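Local coordinates for cellulase CEL9M (Clostridium cellulolyticum, PDB 1IA6), which probably hydrolyses internal beta-1,4-glucosidic linkages in cellulose and related beta-glucans, as a family 9 glycoside hydrolase, at residues S70-G75 with T158-T163; T228-A233 with Q269-Q274; V337-I340 with N344-N347. All coordinates share one frame; numbering follows the deposited sequence. Where two conformers were deposited one is given.

Contact 1 (S70-G75 with T158-T163); sequences SAAILG and TSAALT
Ala71 and Ala72 meet Ala160 and Ala161 where helices 64-80 and 152-169 pass side by side in the alpha/alpha barrel of family 9 cellulases, a worked example of how small residues let helix backbones draw close. The two segments run in nearly the same direction, 33° apart, and their axes approach to 7.7 Å. The distance between Ala72 CA and Ala161 CA is 3.9 Å.

Methyl groups carry the apolar contact, packing on one another and on the facing backbone. Ala161 CB points into the neighbouring helix, where it touches Ala71 CB at 3.6 Å and the adjacent Ala72 N, also at 3.6 Å. Ala72 CB lies alongside the 152-169 backbone, 4.0 Å from Ala161 N, and meets Ala160 CB more loosely at 4.3 Å. Larger side chains pack around it: Phe101 and Phe105 of helix 91-107 on Ala71, and Trp215 of helix 210-224 on Ala160.

Between the two segments the polar link is a water, which donates to a carbonyl of each helix, 2.8 Å to Ala161 O and 3.0 Å to Ala71 O. A direct bond lies further along, where Gly75 O of helix 64-80 accepts from Asn168 ND2 of helix 152-169. The water-bound Ala71 O does double duty, since it also accepts the helical hydrogen bond from Gly75 N.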
loop_
_atom_site.group_PDB
_atom_site.type_symbol
_atom_site.label_atom_id
_atom_site.label_comp_id
_atom_site.label_asym_id
_atom_site.label_seq_id
_atom_site.Cartn_x
_atom_site.Cartn_y
_atom_site.Cartn_z
ATOM N N SER A 70 0.198 -0.262 3.213
ATOM C CA SER A 70 1.152 0.076 2.162
ATOM C C SER A 70 2.562 -0.395 2.497
ATOM O O SER A 70 3.241 -0.978 1.653
ATOM C CB SER A 70 1.137 1.582 1.908
ATOM O OG SER A 70 -0.121 1.971 1.372
ATOM N N ALA A 71 2.997 -0.150 3.728
ATOM C CA ALA A 71 4.327 -0.573 4.155
ATOM C C ALA A 71 4.444 -2.092 4.113
ATOM O O ALA A 71 5.491 -2.631 3.754
ATOM C CB ALA A 71 4.614 -0.066 5.568
ATOM N N ALA A 72 3.371 -2.785 4.484
ATOM C CA ALA A 72 3.381 -4.244 4.484
ATOM C C ALA A 72 3.424 -4.830 3.081
ATOM O O ALA A 72 4.141 -5.800 2.834
ATOM C CB ALA A 72 2.158 -4.782 5.234
ATOM N N ILE A 73 2.657 -4.253 2.162
ATOM C CA ILE A 73 2.622 -4.757 0.790
ATOM C C ILE A 73 3.933 -4.487 0.060
ATOM O O ILE A 73 4.385 -5.313 -0.736
ATOM C CB ILE A 73 1.446 -4.143 -0.005
ATOM C CG1 ILE A 73 0.122 -4.520 0.662
ATOM C CG2 ILE A 73 1.489 -4.599 -1.463
ATOM C CD1 ILE A 73 -0.003 -5.981 1.045
ATOM N N LEU A 74 4.538 -3.335 0.318
ATOM C CA LEU A 74 5.822 -3.017 -0.304
ATOM C C LEU A 74 6.869 -3.991 0.230
ATOM O O LEU A 74 7.703 -4.493 -0.521
ATOM C CB LEU A 74 6.242 -1.583 0.021
ATOM C CG LEU A 74 5.496 -0.467 -0.712
ATOM C CD1 LEU A 74 5.876 0.876 -0.103
ATOM C CD2 LEU A 74 5.843 -0.505 -2.206
ATOM N N GLY A 75 6.818 -4.258 1.532
ATOM C CA GLY A 75 7.762 -5.187 2.132
ATOM C C GLY A 75 7.579 -6.590 1.578
ATOM O O GLY A 75 8.548 -7.319 1.377
ATOM N N THR A 158 0.736 -2.901 10.756
ATOM C CA THR A 158 1.985 -2.247 11.127
ATOM C C THR A 158 2.966 -3.315 11.601
ATOM O O THR A 158 4.150 -3.274 11.275
ATOM C CB THR A 158 1.750 -1.202 12.240
ATOM O OG1 THR A 158 0.752 -0.273 11.801
ATOM C CG2 THR A 158 3.030 -0.438 12.544
ATOM N N SER A 159 2.462 -4.283 12.359
ATOM C CA SER A 159 3.294 -5.379 12.846
ATOM C C SER A 159 3.883 -6.141 11.657
ATOM O O SER A 159 5.080 -6.439 11.626
ATOM C CB SER A 159 2.459 -6.328 13.712
ATOM O OG SER A 159 3.213 -7.459 14.125
ATOM N N ALA A 160 3.040 -6.455 10.676
ATOM C CA ALA A 160 3.493 -7.191 9.499
ATOM C C ALA A 160 4.553 -6.402 8.746
ATOM O O ALA A 160 5.541 -6.966 8.286
ATOM C CB ALA A 160 2.310 -7.501 8.578
ATOM N N ALA A 161 4.347 -5.097 8.618
ATOM C CA ALA A 161 5.307 -4.250 7.919
ATOM C C ALA A 161 6.654 -4.275 8.636
ATOM O O ALA A 161 7.706 -4.287 7.994
ATOM C CB ALA A 161 4.783 -2.813 7.845
ATOM N N LEU A 162 6.616 -4.277 9.968
ATOM C CA LEU A 162 7.835 -4.289 10.774
ATOM C C LEU A 162 8.538 -5.645 10.730
ATOM O O LEU A 162 9.769 -5.708 10.711
ATOM C CB LEU A 162 7.515 -3.905 12.221
ATOM C CG LEU A 162 7.179 -2.424 12.435
ATOM C CD1 LEU A 162 6.613 -2.214 13.834
ATOM C CD2 LEU A 162 8.434 -1.578 12.217
ATOM N N THR A 163 7.764 -6.724 10.713
ATOM C CA THR A 163 8.351 -8.060 10.643
ATOM C C THR A 163 8.996 -8.243 9.275
ATOM O O THR A 163 10.076 -8.818 9.155
ATOM C CB THR A 163 7.290 -9.153 10.840
ATOM O OG1 THR A 163 6.684 -8.995 12.127
ATOM C CG2 THR A 163 7.928 -10.548 10.752
HETATM O O HOH W 1 7.818 -3.651 5.299
#

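Contact 2 (T228-A233 with Q269-Q274); sequences TYITDA and QITGKQ
Ile270, in the last turn of helix 260-271, presents its CG2 methyl to the end of Ile230, with Ile270 CG2 and Ile230 CD1 3.7 Å apart. The tip of its longer branch also touches the partner, Ile270 CD1 lying 4.0 Å from Ile230 CD1. The two side chains cross at a slant, and Tyr221 of helix 210-224 touches both. Thr271 comes next and divides its roles. Its methyl meets the short branch of Ile230, with Thr271 CG2 3.8 Å from Ile230 CG2, while OG1, set between the backbone N and carbonyl carbon (chi1 72°), faces its own chain. The contact joins helices 228-236 and 260-271 at the surface of the alpha/alpha barrel, just where the chain leaves one helix for another. Gly272 breaks the helix with positive phi. Lys273 then turns its backbone N back to Thr271 OG1 at 3.2 Å, a nearly straight bond (168°) that forms an ST turn; the same hydroxyl is also bonded to Leu267 O. Lys273 is the N-cap residue of helix 274-289, and its extended side chain carries NZ to a salt bridge with Glu234 on helix 228-236.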
loop_
_atom_site.group_PDB
_atom_site.type_symbol
_atom_site.label_atom_id
_atom_site.label_comp_id
_atom_site.label_asym_id
_atom_site.label_seq_id
_atom_site.Cartn_x
_atom_site.Cartn_y
_atom_site.Cartn_z
ATOM N N THR A 228 3.171 -21.242 17.782
ATOM C CA THR A 228 2.046 -20.620 18.467
ATOM C C THR A 228 1.380 -19.550 17.616
ATOM O O THR A 228 0.171 -19.344 17.706
ATOM C CB THR A 228 2.482 -19.983 19.801
ATOM O OG1 THR A 228 3.549 -19.060 19.562
ATOM C CG2 THR A 228 2.952 -21.056 20.769
ATOM N N TYR A 229 2.165 -18.867 16.789
ATOM C CA TYR A 229 1.609 -17.824 15.936
ATOM C C TYR A 229 0.654 -18.400 14.899
ATOM O O TYR A 229 -0.326 -17.754 14.525
ATOM C CB TYR A 229 2.731 -17.052 15.240
ATOM C CG TYR A 229 3.481 -16.126 16.171
ATOM C CD1 TYR A 229 2.842 -15.032 16.757
ATOM C CD2 TYR A 229 4.824 -16.345 16.472
ATOM C CE1 TYR A 229 3.520 -14.181 17.619
ATOM C CE2 TYR A 229 5.516 -15.498 17.335
ATOM C CZ TYR A 229 4.856 -14.417 17.903
ATOM O OH TYR A 229 5.529 -13.569 18.748
ATOM N N ILE A 230 0.931 -19.611 14.427
ATOM C CA ILE A 230 0.056 -20.226 13.434
ATOM C C ILE A 230 -1.214 -20.713 14.126
ATOM O O ILE A 230 -2.292 -20.705 13.538
ATOM C CB ILE A 230 0.760 -21.394 12.699
ATOM C CG1 ILE A 230 1.988 -20.864 11.950
ATOM C CG2 ILE A 230 -0.202 -22.065 11.720
ATOM C CD1 ILE A 230 1.699 -19.728 10.963
ATOM N N THR A 231 -1.086 -21.129 15.381
ATOM C CA THR A 231 -2.250 -21.572 16.132
ATOM C C THR A 231 -3.187 -20.363 16.235
ATOM O O THR A 231 -4.397 -20.497 16.062
ATOM C CB THR A 231 -1.852 -22.066 17.545
ATOM O OG1 THR A 231 -0.975 -23.195 17.425
ATOM C CG2 THR A 231 -3.081 -22.476 18.338
ATOM N N ASP A 232 -2.620 -19.185 16.496
ATOM C CA ASP A 232 -3.410 -17.953 16.594
ATOM C C ASP A 232 -4.043 -17.634 15.244
ATOM O O ASP A 232 -5.239 -17.357 15.151
ATOM C CB ASP A 232 -2.538 -16.746 16.972
ATOM C CG ASP A 232 -2.122 -16.736 18.427
ATOM O OD1 ASP A 232 -2.667 -17.525 19.224
ATOM O OD2 ASP A 232 -1.247 -15.912 18.772
ATOM N N ALA A 233 -3.222 -17.662 14.200
ATOM C CA ALA A 233 -3.675 -17.345 12.852
ATOM C C ALA A 233 -4.881 -18.146 12.390
ATOM O O ALA A 233 -5.832 -17.582 11.844
ATOM C CB ALA A 233 -2.530 -17.513 11.865
ATOM N N GLN A 269 0.276 -22.126 2.325
ATOM C CA GLN A 269 1.697 -22.421 2.169
ATOM C C GLN A 269 2.307 -23.001 3.439
ATOM O O GLN A 269 3.080 -23.959 3.390
ATOM C CB GLN A 269 2.438 -21.137 1.785
ATOM C CG GLN A 269 3.916 -21.311 1.488
ATOM C CD GLN A 269 4.563 -20.014 1.038
ATOM O OE1 GLN A 269 3.884 -19.099 0.569
ATOM N NE2 GLN A 269 5.882 -19.936 1.162
ATOM N N ILE A 270 1.942 -22.417 4.573
ATOM C CA ILE A 270 2.455 -22.834 5.872
ATOM C C ILE A 270 1.822 -24.084 6.487
ATOM O O ILE A 270 2.526 -24.905 7.077
ATOM C CB ILE A 270 2.328 -21.666 6.880
ATOM C CG1 ILE A 270 3.176 -20.485 6.400
ATOM C CG2 ILE A 270 2.763 -22.104 8.271
ATOM C CD1 ILE A 270 2.964 -19.220 7.203
ATOM N N THR A 271 0.507 -24.231 6.349
ATOM C CA THR A 271 -0.202 -25.370 6.934
ATOM C C THR A 271 -0.541 -26.481 5.949
ATOM O O THR A 271 -0.739 -27.628 6.347
ATOM C CB THR A 271 -1.522 -24.927 7.582
ATOM O OG1 THR A 271 -2.465 -24.591 6.555
ATOM C CG2 THR A 271 -1.300 -23.718 8.475
ATOM N N GLY A 272 -0.632 -26.131 4.671
ATOM C CA GLY A 272 -0.966 -27.112 3.657
ATOM C C GLY A 272 -2.413 -27.572 3.711
ATOM O O GLY A 272 -2.802 -28.482 2.975
ATOM N N LYS A 273 -3.219 -26.942 4.563
ATOM C CA LYS A 273 -4.624 -27.319 4.708
ATOM C C LYS A 273 -5.498 -26.977 3.504
ATOM O O LYS A 273 -5.381 -25.905 2.914
ATOM C CB LYS A 273 -5.215 -26.686 5.966
ATOM C CG LYS A 273 -4.692 -27.280 7.263
ATOM C CD LYS A 273 -5.448 -26.710 8.447
ATOM C CE LYS A 273 -4.986 -27.310 9.755
ATOM N NZ LYS A 273 -5.751 -26.739 10.894
ATOM N N GLN A 274 -6.394 -27.900 3.165
ATOM C CA GLN A 274 -7.287 -27.737 2.023
ATOM C C GLN A 274 -8.210 -26.527 2.101
ATOM O O GLN A 274 -8.486 -25.892 1.085
ATOM C CB GLN A 274 -8.135 -29.000 1.838
ATOM C CG GLN A 274 -8.901 -29.049 0.521
ATOM C CD GLN A 274 -7.983 -29.003 -0.688
ATOM O OE1 GLN A 274 -6.969 -29.700 -0.734
ATOM N NE2 GLN A 274 -8.338 -28.189 -1.677
#

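Contact 3 (V337-I340 with N344-N347); sequences VDYI and NPAN
A CH-pi contact and an amide-to-carbonyl hydrogen bond, both between Tyr339 and Asn344, fold the loop that follows helix 327-341 back onto the last turns of that helix, at the periphery of the alpha/alpha barrel. The pair illustrates how one short side chain can grip a helix end with both its carbon and its nitrogen.

The carbon part lies over the tyrosine. Asn344 CB sits above the middle of the Tyr339 ring, 3.5 Å from its centroid and close to the ring normal. The ring is carried there by a CG anti to the backbone N (chi1 -178°), while its hydroxyl is hydrogen-bonded to Asp397. Pro345 adds a lighter touch, with its CD 4.0 Å from Tyr339 CE2.

The nitrogen part is directed at the backbone. With Asn344 CG placed between its own backbone N and carbonyl carbon (chi1 54°), the amide swings to the helix, its plane 52° from that of the ring, and ND2 donates to Tyr339 O at 2.8 Å. The acceptor lies close to the amide plane of Asn344, and the donor in the carbonyl plane of Tyr339. A second bond from ND2, to Met348 O, means that two carbonyls hold the buried amide in place. Asn344 to Asn347 form a type I beta turn, closed by Asn347 N donating to Asn344 O at 3.0 Å.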
loop_
_atom_site.group_PDB
_atom_site.type_symbol
_atom_site.label_atom_id
_atom_site.label_comp_id
_atom_site.label_asym_id
_atom_site.label_seq_id
_atom_site.Cartn_x
_atom_site.Cartn_y
_atom_site.Cartn_z
ATOM N N VAL A 337 -1.566 -5.814 -16.164
ATOM C CA VAL A 337 -0.385 -4.965 -16.107
ATOM C C VAL A 337 -0.189 -4.221 -17.421
ATOM O O VAL A 337 0.033 -3.009 -17.430
ATOM C CB VAL A 337 0.890 -5.784 -15.824
ATOM C CG1 VAL A 337 2.109 -4.882 -15.896
ATOM C CG2 VAL A 337 0.797 -6.430 -14.456
ATOM N N ASP A 338 -0.272 -4.945 -18.533
ATOM C CA ASP A 338 -0.087 -4.321 -19.839
ATOM C C ASP A 338 -1.140 -3.255 -20.116
ATOM O O ASP A 338 -0.860 -2.261 -20.785
ATOM C CB ASP A 338 -0.094 -5.380 -20.949
ATOM C CG ASP A 338 1.121 -6.292 -20.887
ATOM O OD1 ASP A 338 2.073 -5.965 -20.147
ATOM O OD2 ASP A 338 1.130 -7.329 -21.578
ATOM N N TYR A 339 -2.346 -3.457 -19.593
ATOM C CA TYR A 339 -3.421 -2.486 -19.774
ATOM C C TYR A 339 -3.023 -1.185 -19.081
ATOM O O TYR A 339 -3.158 -0.097 -19.644
ATOM C CB TYR A 339 -4.727 -3.032 -19.184
ATOM C CG TYR A 339 -5.926 -2.124 -19.363
ATOM C CD1 TYR A 339 -6.083 -0.979 -18.580
ATOM C CD2 TYR A 339 -6.908 -2.411 -20.313
ATOM C CE1 TYR A 339 -7.189 -0.144 -18.736
ATOM C CE2 TYR A 339 -8.020 -1.582 -20.478
ATOM C CZ TYR A 339 -8.154 -0.451 -19.687
ATOM O OH TYR A 339 -9.247 0.374 -19.837
ATOM N N ILE A 340 -2.515 -1.312 -17.859
ATOM C CA ILE A 340 -2.081 -0.164 -17.072
ATOM C C ILE A 340 -0.949 0.598 -17.768
ATOM O O ILE A 340 -0.917 1.828 -17.750
ATOM C CB ILE A 340 -1.614 -0.625 -15.664
ATOM C CG1 ILE A 340 -2.827 -1.086 -14.853
ATOM C CG2 ILE A 340 -0.862 0.499 -14.948
ATOM C CD1 ILE A 340 -2.477 -1.775 -13.549
ATOM N N ASN A 344 -4.543 -0.158 -23.920
ATOM C CA ASN A 344 -5.959 0.057 -23.642
ATOM C C ASN A 344 -6.602 0.944 -24.705
ATOM O O ASN A 344 -5.908 1.603 -25.481
ATOM C CB ASN A 344 -6.113 0.691 -22.256
ATOM C CG ASN A 344 -5.293 1.958 -22.105
ATOM O OD1 ASN A 344 -5.540 2.950 -22.786
ATOM N ND2 ASN A 344 -4.304 1.925 -21.217
ATOM N N PRO A 345 -7.945 0.964 -24.757
ATOM C CA PRO A 345 -8.675 1.775 -25.737
ATOM C C PRO A 345 -8.413 3.280 -25.648
ATOM O O PRO A 345 -8.640 4.011 -26.615
ATOM C CB PRO A 345 -10.136 1.422 -25.451
ATOM C CG PRO A 345 -10.045 0.005 -24.972
ATOM C CD PRO A 345 -8.868 0.074 -24.030
ATOM N N ALA A 346 -7.936 3.745 -24.497
ATOM C CA ALA A 346 -7.663 5.168 -24.320
ATOM C C ALA A 346 -6.264 5.530 -24.802
ATOM O O ALA A 346 -5.892 6.705 -24.826
ATOM C CB ALA A 346 -7.832 5.555 -22.854
ATOM N N ASN A 347 -5.497 4.515 -25.190
ATOM C CA ASN A 347 -4.133 4.700 -25.673
ATOM C C ASN A 347 -3.317 5.597 -24.750
ATOM O O ASN A 347 -2.621 6.508 -25.204
ATOM C CB ASN A 347 -4.145 5.291 -27.085
ATOM C CG ASN A 347 -4.870 4.407 -28.077
ATOM O OD1 ASN A 347 -5.856 4.821 -28.685
ATOM N ND2 ASN A 347 -4.385 3.181 -28.244
#

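The three contacts follow one another along the chain and do not touch. Contact 1 lies deepest; its centre is about 19 Å from that of contact 2 and about 29 Å from that of contact 3, while the centres of contacts 2 and 3 are about 39 Å apart. Shared helices join them: helix 210-224 packs on both contacts 1 and 2, and helix 413-429 on residues of 70-75 and 337-340. In contact 1 the Ala160 side chain is about 12 Å from calcium, and in contact 3 the Tyr339 side chain is about 9 Å from nickel. Asn344 lies about 12 Å, side chain to side chain, from the predicted active-site Asp401; contact 2 is remote from these sites.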